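Local coordinates for protein COG0546: Predicted phosphatases (Streptococcus pneumoniae, PDB 2AH5) that is of unknown function but probably hydrolyses phosphate esters, having the core and helical cap of a haloacid dehalogenase-like phosphatase, at residues A[24-29]-A[53-58]; A[28-31]-A[37-40]; A[49-54]-A[69-74]. All blocks are in the same frame, centred on the assembly; numbering follows the deposited sequence.

How the interactions relate
All three contacts lie in the helical bundle inserted between strand 6-9 and strand 102-106 of the parallel sheet. Interactions 1 and 2 start from helix 19-33 and share Y28 and T29. Interactions 1 and 3 share S53 and S54 of helix 51-56. The centres of 1 and 2, like those of 1 and 3, lie about 6 Å apart; those of 2 and 3, about 12 Å. Interaction 1 thus sits between the others and touches both: F55 meets F30, and F26 meets L51. Interactions 2 and 3 also touch directly, since Y28 and T29 pack on helix 64-79. Along the chain, 2 falls within the span of 1 and precedes 3. Together they pack the helices of a cap domain.

Interaction 1: A[24-29]-A[53-58]; sequences NAFTYT and SSFATC
A25 O takes two bonds from T29, the threonine whose methyl group touches F55. T29 N lies 3.1 Å and T29 OG1 2.9 Å from A25 O. The two donors come from opposite faces of the carbonyl plane. The hydroxyl bond fixes the rotation of T29: OG1 stands beside the backbone N, and CG2 is turned toward F55. T29 CG2 then rests 3.7 Å from F55 CZ.

The F55 ring also receives F26. The two rings form an offset edge-to-face pair, with the edge of F26 toward the face of F55. Their centroids are 5.2 Å apart and their planes meet at 62°. F26 CE2 lies 3.7 Å above the outer part of the F55 ring, not over its centre. In both phenylalanines CG stands beside the backbone N (chi1 -82° in F26, -80° in F55), which brings the ring ends together although neither CB bond points straight across. The far end of F26 also reaches S54, with CZ 4.3 Å from S54 CB.

In 53-58, S54 O is held by T57 N and T57 OG1. T57 OG1 is 2.6 Å from S54 O and lies in the carbonyl plane. The touching residues are all buried. F26 also meets the rings of F46 and Y71, the latter on helix 64-79. Such edge-to-face aromatic packing forms the core of the helical cap.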
ATOM      1  N   ASN A  24       8.967   9.855  -9.929  1.00 12.82           N
ATOM      2  CA  ASN A  24       8.968  11.223 -10.452  1.00 13.34           C
ATOM      3  C   ASN A  24       8.783  12.297  -9.375  1.00 12.61           C
ATOM      4  O   ASN A  24       9.387  13.399  -9.431  1.00 11.93           O
ATOM      5  CB  ASN A  24       7.911  11.385 -11.550  1.00 14.46           C
ATOM      6  CG  ASN A  24       8.303  10.705 -12.863  1.00 16.88           C
ATOM      7  OD1 ASN A  24       9.435  10.249 -13.037  1.00 20.77           O
ATOM      8  ND2 ASN A  24       7.343  10.628 -13.793  1.00 19.34           N
ATOM      9  N   ALA A  25       7.920  12.023  -8.413  1.00 11.41           N
ATOM     10  CA  ALA A  25       7.772  12.945  -7.290  1.00 11.84           C
ATOM     11  C   ALA A  25       9.102  13.085  -6.520  1.00 11.90           C
ATOM     12  O   ALA A  25       9.486  14.209  -6.160  1.00 11.03           O
ATOM     13  CB  ALA A  25       6.640  12.499  -6.374  1.00 11.73           C
ATOM     14  N   PHE A  26       9.805  11.974  -6.257  1.00 11.59           N
ATOM     15  CA  PHE A  26      11.114  12.082  -5.586  1.00 12.24           C
ATOM     16  C   PHE A  26      12.132  12.893  -6.392  1.00 12.73           C
ATOM     17  O   PHE A  26      12.787  13.800  -5.862  1.00 12.23           O
ATOM     18  CB  PHE A  26      11.697  10.722  -5.236  1.00 13.12           C
ATOM     19  CG  PHE A  26      11.146  10.167  -3.971  1.00 12.19           C
ATOM     20  CD1 PHE A  26      10.336   9.046  -4.006  1.00 12.68           C
ATOM     21  CD2 PHE A  26      11.402  10.800  -2.746  1.00 13.68           C
ATOM     22  CE1 PHE A  26       9.801   8.523  -2.838  1.00 12.84           C
ATOM     23  CE2 PHE A  26      10.867  10.264  -1.543  1.00 13.64           C
ATOM     24  CZ  PHE A  26      10.053   9.141  -1.609  1.00 12.88           C
ATOM     25  N   THR A  27      12.225  12.589  -7.673  1.00 12.46           N
ATOM     26  CA  THR A  27      13.263  13.231  -8.515  1.00 13.20           C
ATOM     27  C   THR A  27      12.922  14.712  -8.753  1.00 12.70           C
ATOM     28  O   THR A  27      13.828  15.551  -8.868  1.00 12.60           O
ATOM     29  CB  THR A  27      13.508  12.476  -9.848  1.00 13.02           C
ATOM     30  OG1 THR A  27      12.303  12.446 -10.605  1.00 11.61           O
ATOM     31  CG2 THR A  27      13.989  11.001  -9.590  1.00 14.62           C
ATOM     32  N   TYR A  28      11.628  15.023  -8.854  1.00 12.13           N
ATOM     33  CA  TYR A  28      11.202  16.442  -8.899  1.00 12.45           C
ATOM     34  C   TYR A  28      11.685  17.174  -7.658  1.00 11.90           C
ATOM     35  O   TYR A  28      12.159  18.325  -7.735  1.00 12.18           O
ATOM     36  CB  TYR A  28       9.659  16.588  -9.035  1.00 12.61           C
ATOM     37  CG  TYR A  28       9.231  18.046  -9.036  1.00 12.59           C
ATOM     38  CD1 TYR A  28       9.476  18.852 -10.149  1.00 15.50           C
ATOM     39  CD2 TYR A  28       8.669  18.640  -7.887  1.00 13.38           C
ATOM     40  CE1 TYR A  28       9.106  20.208 -10.158  1.00 14.55           C
ATOM     41  CE2 TYR A  28       8.296  19.996  -7.883  1.00 14.78           C
ATOM     42  CZ  TYR A  28       8.534  20.767  -9.019  1.00 15.56           C
ATOM     43  OH  TYR A  28       8.214  22.108  -9.033  1.00 14.75           O
ATOM     44  N   THR A  29      11.547  16.521  -6.500  1.00 11.79           N
ATOM     45  CA  THR A  29      11.964  17.129  -5.232  1.00 12.39           C
ATOM     46  C   THR A  29      13.458  17.401  -5.193  1.00 12.20           C
ATOM     47  O   THR A  29      13.869  18.504  -4.870  1.00 12.75           O
ATOM     48  CB  THR A  29      11.500  16.298  -4.015  1.00 12.97           C
ATOM     49  OG1 THR A  29      10.081  16.123  -4.105  1.00 12.12           O
ATOM     50  CG2 THR A  29      11.830  17.036  -2.675  1.00 13.22           C
ATOM     51  N   SER A  53      10.748   9.662   6.649  1.00 24.78           N
ATOM     52  CA  SER A  53      11.831   8.714   6.901  1.00 24.62           C
ATOM     53  C   SER A  53      12.773   8.547   5.706  1.00 23.58           C
ATOM     54  O   SER A  53      14.000   8.532   5.867  1.00 23.21           O
ATOM     55  CB  SER A  53      11.265   7.361   7.315  1.00 24.87           C
ATOM     56  OG  SER A  53      12.313   6.542   7.813  1.00 28.56           O
ATOM     57  N   SER A  54      12.199   8.415   4.511  1.00 22.13           N
ATOM     58  CA  SER A  54      12.989   8.343   3.288  1.00 21.69           C
ATOM     59  C   SER A  54      13.842   9.575   3.062  1.00 21.04           C
ATOM     60  O   SER A  54      15.040   9.447   2.821  1.00 20.99           O
ATOM     61  CB  SER A  54      12.099   8.081   2.076  1.00 21.12           C
ATOM     62  OG  SER A  54      11.538   6.778   2.175  1.00 21.80           O
ATOM     63  N   PHE A  55      13.231  10.758   3.121  1.00 21.09           N
ATOM     64  CA  PHE A  55      13.983  12.004   2.940  1.00 21.70           C
ATOM     65  C   PHE A  55      15.070  12.185   4.004  1.00 22.24           C
ATOM     66  O   PHE A  55      16.122  12.760   3.733  1.00 22.41           O
ATOM     67  CB  PHE A  55      13.056  13.222   2.930  1.00 20.90           C
ATOM     68  CG  PHE A  55      12.347  13.450   1.605  1.00 19.03           C
ATOM     69  CD1 PHE A  55      10.966  13.607   1.568  1.00 17.81           C
ATOM     70  CD2 PHE A  55      13.065  13.548   0.409  1.00 17.74           C
ATOM     71  CE1 PHE A  55      10.299  13.846   0.369  1.00 17.34           C
ATOM     72  CE2 PHE A  55      12.404  13.777  -0.804  1.00 18.20           C
ATOM     73  CZ  PHE A  55      11.014  13.920  -0.826  1.00 18.78           C
ATOM     74  N   ALA A  56      14.816  11.701   5.214  1.00 23.47           N
ATOM     75  CA  ALA A  56      15.858  11.733   6.253  1.00 24.49           C
ATOM     76  C   ALA A  56      17.127  10.969   5.831  1.00 25.54           C
ATOM     77  O   ALA A  56      18.234  11.344   6.214  1.00 25.94           O
ATOM     78  CB  ALA A  56      15.318  11.227   7.589  1.00 24.60           C
ATOM     79  N   THR A  57      16.992   9.932   5.008  1.00 26.50           N
ATOM     80  CA  THR A  57      18.179   9.199   4.557  1.00 27.47           C
ATOM     81  C   THR A  57      19.136  10.010   3.670  1.00 28.47           C
ATOM     82  O   THR A  57      20.323   9.671   3.567  1.00 28.96           O
ATOM     83  CB  THR A  57      17.844   7.839   3.894  1.00 27.63           C
ATOM     84  OG1 THR A  57      17.183   8.049   2.642  1.00 27.96           O
ATOM     85  CG2 THR A  57      16.976   6.974   4.824  1.00 26.93           C
ATOM     86  N   CYS A  58      18.648  11.081   3.045  1.00 29.00           N
ATOM     87  CA  CYS A  58      19.456  11.776   2.036  1.00 29.59           C
ATOM     88  C   CYS A  58      19.456  13.303   2.099  1.00 29.35           C
ATOM     89  O   CYS A  58      20.100  13.952   1.276  1.00 29.77           O
ATOM     90  CB  CYS A  58      19.042  11.310   0.633  1.00 30.14           C
ATOM     91  SG  CYS A  58      17.272  11.391   0.356  1.00 33.09           S
TER

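Interaction 2: A[28-31]-A[37-40]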
ATOM      1  N   TYR A  28      11.628  15.023  -8.854  1.00 12.13           N
ATOM      2  CA  TYR A  28      11.202  16.442  -8.899  1.00 12.45           C
ATOM      3  C   TYR A  28      11.685  17.174  -7.658  1.00 11.90           C
ATOM      4  O   TYR A  28      12.159  18.325  -7.735  1.00 12.18           O
ATOM      5  CB  TYR A  28       9.659  16.588  -9.035  1.00 12.61           C
ATOM      6  CG  TYR A  28       9.231  18.046  -9.036  1.00 12.59           C
ATOM      7  CD1 TYR A  28       9.476  18.852 -10.149  1.00 15.50           C
ATOM      8  CD2 TYR A  28       8.669  18.640  -7.887  1.00 13.38           C
ATOM      9  CE1 TYR A  28       9.106  20.208 -10.158  1.00 14.55           C
ATOM     10  CE2 TYR A  28       8.296  19.996  -7.883  1.00 14.78           C
ATOM     11  CZ  TYR A  28       8.534  20.767  -9.019  1.00 15.56           C
ATOM     12  OH  TYR A  28       8.214  22.108  -9.033  1.00 14.75           O
ATOM     13  N   THR A  29      11.547  16.521  -6.500  1.00 11.79           N
ATOM     14  CA  THR A  29      11.964  17.129  -5.232  1.00 12.39           C
ATOM     15  C   THR A  29      13.458  17.401  -5.193  1.00 12.20           C
ATOM     16  O   THR A  29      13.869  18.504  -4.870  1.00 12.75           O
ATOM     17  CB  THR A  29      11.500  16.298  -4.015  1.00 12.97           C
ATOM     18  OG1 THR A  29      10.081  16.123  -4.105  1.00 12.12           O
ATOM     19  CG2 THR A  29      11.830  17.036  -2.675  1.00 13.22           C
ATOM     20  N   PHE A  30      14.264  16.400  -5.527  1.00 12.46           N
ATOM     21  CA  PHE A  30      15.716  16.581  -5.580  1.00 13.20           C
ATOM     22  C   PHE A  30      16.149  17.635  -6.609  1.00 13.75           C
ATOM     23  O   PHE A  30      17.073  18.421  -6.322  1.00 13.88           O
ATOM     24  CB  PHE A  30      16.419  15.243  -5.792  1.00 13.15           C
ATOM     25  CG  PHE A  30      16.105  14.220  -4.709  1.00 13.22           C
ATOM     26  CD1 PHE A  30      16.302  14.524  -3.362  1.00 16.36           C
ATOM     27  CD2 PHE A  30      15.628  12.964  -5.043  1.00 14.93           C
ATOM     28  CE1 PHE A  30      16.015  13.571  -2.346  1.00 18.19           C
ATOM     29  CE2 PHE A  30      15.330  12.018  -4.054  1.00 14.46           C
ATOM     30  CZ  PHE A  30      15.522  12.331  -2.698  1.00 14.83           C
ATOM     31  N   LYS A  31      15.502  17.663  -7.776  1.00 13.06           N
ATOM     32  CA  LYS A  31      15.735  18.746  -8.765  1.00 13.57           C
ATOM     33  C   LYS A  31      15.480  20.135  -8.126  1.00 13.84           C
ATOM     34  O   LYS A  31      16.289  21.049  -8.246  1.00 12.80           O
ATOM     35  CB  LYS A  31      14.869  18.557 -10.017  1.00 12.95           C
ATOM     36  CG  LYS A  31      14.778  19.833 -10.908  1.00 13.54           C
ATOM     37  CD  LYS A  31      13.879  19.666 -12.097  1.00 15.32           C
ATOM     38  CE  LYS A  31      13.812  20.968 -12.879  1.00 17.65           C
ATOM     39  NZ  LYS A  31      13.193  20.798 -14.232  1.00 21.78           N
ATOM     40  N   SER A  37      19.835  13.178  -7.517  1.00 20.85           N
ATOM     41  CA  SER A  37      18.883  12.123  -7.236  1.00 21.56           C
ATOM     42  C   SER A  37      19.620  10.817  -6.918  1.00 21.55           C
ATOM     43  O   SER A  37      20.589  10.470  -7.600  1.00 20.71           O
ATOM     44  CB  SER A  37      17.973  11.906  -8.443  1.00 21.59           C
ATOM     45  OG  SER A  37      17.072  10.840  -8.190  1.00 26.67           O
ATOM     46  N   PRO A  38      19.153  10.079  -5.889  1.00 21.24           N
ATOM     47  CA  PRO A  38      19.568   8.683  -5.699  1.00 21.16           C
ATOM     48  C   PRO A  38      19.203   7.802  -6.903  1.00 21.10           C
ATOM     49  O   PRO A  38      18.355   8.176  -7.729  1.00 20.50           O
ATOM     50  CB  PRO A  38      18.704   8.234  -4.504  1.00 21.11           C
ATOM     51  CG  PRO A  38      18.384   9.433  -3.780  1.00 22.33           C
ATOM     52  CD  PRO A  38      18.229  10.510  -4.831  1.00 21.72           C
ATOM     53  N   ASP A  39      19.817   6.626  -6.996  1.00 21.58           N
ATOM     54  CA  ASP A  39      19.520   5.723  -8.109  1.00 22.88           C
ATOM     55  C   ASP A  39      18.141   5.048  -7.980  1.00 22.78           C
ATOM     56  O   ASP A  39      17.478   5.148  -6.935  1.00 22.95           O
ATOM     57  CB  ASP A  39      20.671   4.710  -8.334  1.00 23.49           C
ATOM     58  CG  ASP A  39      20.902   3.772  -7.140  1.00 26.03           C
ATOM     59  OD1 ASP A  39      19.936   3.442  -6.416  1.00 26.06           O
ATOM     60  OD2 ASP A  39      22.063   3.334  -6.938  1.00 30.47           O
ATOM     61  N   ALA A  40      17.708   4.384  -9.046  1.00 23.40           N
ATOM     62  CA  ALA A  40      16.387   3.757  -9.106  1.00 23.43           C
ATOM     63  C   ALA A  40      16.168   2.715  -8.010  1.00 24.15           C
ATOM     64  O   ALA A  40      15.076   2.633  -7.440  1.00 23.26           O
ATOM     65  CB  ALA A  40      16.155   3.153 -10.488  1.00 23.89           C
TER
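F30 and P38 meet with their side chains crossed at about a right angle. One face of the F30 ring takes the proline ring, which presents its CD atom. P38 CD is 3.4 Å from F30 CE2. P38 CG follows at 4.0 Å from the same F30 CE2, so the proline touches through its CD-CG side. In F30, CG lies anti to the carbonyl carbon (chi1 -58°), and the CB bond already points toward the loop.

S37 comes to the F30 ring obliquely. Its CA is 4.0 Å from F30 CD2, and its OG is 4.1 Å from that same F30 CD2. The hydroxyl bonds within its own loop: S37 OG donates to P38 O at 3.0 Å. The donor lies in the plane of the P38 carbonyl and meets a lone pair of P38 O. With OG turned beside the carbonyl carbon of S37 (chi1 178°), it leans along the chain toward that oxygen.

F30 is buried and also packs on V35 and C58. D39, which follows P38, is the N-cap of helix 40-45; its OD1 accepts a bond from T42 N. A loop folds back on the helix before it and leads into a capped helix: a helix-loop-helix connection, from 19-33 to 40-45, with its N-cap.

Interaction 3: A[49-54]-A[69-74]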
ATOM      1  N   PRO A  49       8.004   2.977   3.085  1.00 23.66           N
ATOM      2  CA  PRO A  49       8.290   3.717   4.312  1.00 23.29           C
ATOM      3  C   PRO A  49       7.637   5.103   4.321  1.00 23.07           C
ATOM      4  O   PRO A  49       7.287   5.615   3.239  1.00 22.76           O
ATOM      5  CB  PRO A  49       9.827   3.834   4.308  1.00 23.36           C
ATOM      6  CG  PRO A  49      10.292   2.824   3.356  1.00 22.12           C
ATOM      7  CD  PRO A  49       9.234   2.713   2.320  1.00 23.66           C
ATOM      8  N   PRO A  50       7.465   5.711   5.522  1.00 22.90           N
ATOM      9  CA  PRO A  50       6.975   7.087   5.554  1.00 22.78           C
ATOM     10  C   PRO A  50       7.900   8.023   4.750  1.00 22.24           C
ATOM     11  O   PRO A  50       9.124   7.843   4.726  1.00 20.76           O
ATOM     12  CB  PRO A  50       7.014   7.453   7.045  1.00 23.05           C
ATOM     13  CG  PRO A  50       6.970   6.154   7.767  1.00 24.03           C
ATOM     14  CD  PRO A  50       7.705   5.187   6.881  1.00 23.14           C
ATOM     15  N   LEU A  51       7.293   8.998   4.090  1.00 22.81           N
ATOM     16  CA  LEU A  51       8.013   9.985   3.289  1.00 23.69           C
ATOM     17  C   LEU A  51       9.146  10.684   4.066  1.00 24.34           C
ATOM     18  O   LEU A  51      10.291  10.798   3.578  1.00 23.56           O
ATOM     19  CB  LEU A  51       7.002  11.010   2.762  1.00 23.88           C
ATOM     20  CG  LEU A  51       7.299  11.730   1.460  1.00 24.58           C
ATOM     21  CD1 LEU A  51       7.603  10.758   0.292  1.00 23.11           C
ATOM     22  CD2 LEU A  51       6.121  12.650   1.120  1.00 23.47           C
ATOM     23  N   GLU A  52       8.817  11.138   5.278  1.00 24.48           N
ATOM     24  CA  GLU A  52       9.777  11.833   6.134  1.00 25.72           C
ATOM     25  C   GLU A  52      10.990  10.953   6.429  1.00 25.32           C
ATOM     26  O   GLU A  52      12.126  11.432   6.395  1.00 25.09           O
ATOM     27  CB  GLU A  52       9.117  12.333   7.423  1.00 26.83           C
ATOM     28  CG  GLU A  52       8.059  13.425   7.181  1.00 30.01           C
ATOM     29  CD  GLU A  52       6.621  12.904   7.058  1.00 33.47           C
ATOM     30  OE1 GLU A  52       6.388  11.725   6.653  1.00 34.15           O
ATOM     31  OE2 GLU A  52       5.706  13.705   7.384  1.00 35.17           O
ATOM     32  N   SER A  53      10.748   9.662   6.649  1.00 24.78           N
ATOM     33  CA  SER A  53      11.831   8.714   6.901  1.00 24.62           C
ATOM     34  C   SER A  53      12.773   8.547   5.706  1.00 23.58           C
ATOM     35  O   SER A  53      14.000   8.532   5.867  1.00 23.21           O
ATOM     36  CB  SER A  53      11.265   7.361   7.315  1.00 24.87           C
ATOM     37  OG  SER A  53      12.313   6.542   7.813  1.00 28.56           O
ATOM     38  N   SER A  54      12.199   8.415   4.511  1.00 22.13           N
ATOM     39  CA  SER A  54      12.989   8.343   3.288  1.00 21.69           C
ATOM     40  C   SER A  54      13.842   9.575   3.062  1.00 21.04           C
ATOM     41  O   SER A  54      15.040   9.447   2.821  1.00 20.99           O
ATOM     42  CB  SER A  54      12.099   8.081   2.076  1.00 21.12           C
ATOM     43  OG  SER A  54      11.538   6.778   2.175  1.00 21.80           O
ATOM     44  N   GLN A  69       6.692  18.830   1.449  1.00 15.34           N
ATOM     45  CA  GLN A  69       5.804  19.756   0.760  1.00 15.59           C
ATOM     46  C   GLN A  69       5.959  19.717  -0.750  1.00 15.11           C
ATOM     47  O   GLN A  69       4.959  19.619  -1.468  1.00 15.19           O
ATOM     48  CB  GLN A  69       5.977  21.181   1.286  1.00 15.54           C
ATOM     49  CG  GLN A  69       5.064  22.201   0.595  1.00 16.15           C
ATOM     50  CD  GLN A  69       5.296  23.621   1.112  1.00 18.11           C
ATOM     51  OE1 GLN A  69       5.356  23.832   2.309  1.00 24.68           O
ATOM     52  NE2 GLN A  69       5.417  24.588   0.207  1.00 16.49           N
ATOM     53  N   ILE A  70       7.197  19.780  -1.234  1.00 14.93           N
ATOM     54  CA  ILE A  70       7.467  19.810  -2.670  1.00 15.26           C
ATOM     55  C   ILE A  70       7.013  18.472  -3.304  1.00 15.14           C
ATOM     56  O   ILE A  70       6.326  18.449  -4.321  1.00 15.79           O
ATOM     57  CB  ILE A  70       8.966  20.127  -2.964  1.00 15.57           C
ATOM     58  CG1 ILE A  70       9.314  21.576  -2.573  1.00 14.53           C
ATOM     59  CG2 ILE A  70       9.307  19.898  -4.448  1.00 14.43           C
ATOM     60  CD1 ILE A  70      10.829  21.820  -2.403  1.00 15.91           C
ATOM     61  N   TYR A  71       7.399  17.361  -2.681  1.00 15.43           N
ATOM     62  CA  TYR A  71       6.975  16.039  -3.143  1.00 14.87           C
ATOM     63  C   TYR A  71       5.463  15.965  -3.369  1.00 16.05           C
ATOM     64  O   TYR A  71       4.988  15.505  -4.409  1.00 15.31           O
ATOM     65  CB  TYR A  71       7.414  14.983  -2.121  1.00 15.05           C
ATOM     66  CG  TYR A  71       6.985  13.568  -2.497  1.00 14.54           C
ATOM     67  CD1 TYR A  71       7.881  12.673  -3.055  1.00 13.22           C
ATOM     68  CD2 TYR A  71       5.676  13.146  -2.277  1.00 14.63           C
ATOM     69  CE1 TYR A  71       7.484  11.370  -3.385  1.00 12.97           C
ATOM     70  CE2 TYR A  71       5.266  11.870  -2.609  1.00 15.12           C
ATOM     71  CZ  TYR A  71       6.164  10.988  -3.160  1.00 14.29           C
ATOM     72  OH  TYR A  71       5.723   9.708  -3.489  1.00 19.01           O
ATOM     73  N   ARG A  72       4.716  16.401  -2.380  1.00 17.90           N
ATOM     74  CA  ARG A  72       3.259  16.337  -2.475  1.00 20.95           C
ATOM     75  C   ARG A  72       2.719  17.246  -3.578  1.00 21.56           C
ATOM     76  O   ARG A  72       1.711  16.902  -4.217  1.00 22.39           O
ATOM     77  CB  ARG A  72       2.615  16.625  -1.130  1.00 21.24           C
ATOM     78  CG  ARG A  72       3.016  15.645  -0.056  1.00 24.51           C
ATOM     79  CD  ARG A  72       1.920  15.478   0.950  1.00 31.76           C
ATOM     80  NE  ARG A  72       2.204  14.402   1.908  1.00 35.23           N
ATOM     81  CZ  ARG A  72       2.207  13.096   1.619  1.00 37.72           C
ATOM     82  NH1 ARG A  72       1.977  12.674   0.382  1.00 37.85           N
ATOM     83  NH2 ARG A  72       2.473  12.203   2.573  1.00 39.11           N
ATOM     84  N   SER A  73       3.420  18.359  -3.830  1.00 22.10           N
ATOM     85  CA  SER A  73       3.113  19.285  -4.931  1.00 22.03           C
ATOM     86  C   SER A  73       3.240  18.668  -6.327  1.00 22.38           C
ATOM     87  O   SER A  73       2.495  19.044  -7.249  1.00 24.31           O
ATOM     88  CB  SER A  73       3.973  20.574  -4.845  1.00 21.70           C
ATOM     89  OG  SER A  73       5.243  20.445  -5.492  1.00 19.71           O
ATOM     90  N   TYR A  74       4.188  17.753  -6.509  1.00 21.62           N
ATOM     91  CA  TYR A  74       4.244  17.003  -7.743  1.00 20.45           C
ATOM     92  C   TYR A  74       3.188  15.879  -7.690  1.00 19.27           C
ATOM     93  O   TYR A  74       2.437  15.666  -8.652  1.00 18.51           O
ATOM     94  CB  TYR A  74       5.646  16.436  -7.995  1.00 20.52           C
ATOM     95  CG  TYR A  74       5.744  15.677  -9.296  1.00 21.76           C
ATOM     96  CD1 TYR A  74       6.227  16.292 -10.463  1.00 21.69           C
ATOM     97  CD2 TYR A  74       5.315  14.359  -9.377  1.00 20.01           C
ATOM     98  CE1 TYR A  74       6.308  15.588 -11.676  1.00 22.37           C
ATOM     99  CE2 TYR A  74       5.378  13.652 -10.582  1.00 21.74           C
ATOM    100  CZ  TYR A  74       5.880  14.271 -11.725  1.00 22.91           C
ATOM    101  OH  TYR A  74       5.921  13.563 -12.910  1.00 23.25           O
TER
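L51 meets Y71 and R72 from the first turn of its helix, directly after the N-cap residue P50. P50 O accepts the bond from S54 N that closes this turn. L51 then points toward helix 64-79 and touches with both methyl groups. CD1 lies over the centre of one face of the Y71 ring. It is 3.6 Å from the ring centroid and only 7° off the ring normal, a CH-pi contact. CD2 sits toward the base of the ring, 3.5 Å from Y71 CD2. The same methyl also lies over the centre of one face of the R72 guanidinium, 3.9 Å above its plane. The extended R72 chain reaches alongside L51, and the turn at its end (chi4 -70°) helps set a guanidinium face toward CD2.

E52 OE1 follows, 5.7 Å from R72 NH2; the opposite charges may attract weakly without contact. E52 also packs on I64 and V68.

Y71 is buried and packs on I22, A25 and T29 of helix 19-33. Its side chain comes close to, but does not contact, a DxDx(T/V)-like motif that probably carries the active-site aspartates, as in relatives. CH-pi packing thus joins two helices of the inserted cap.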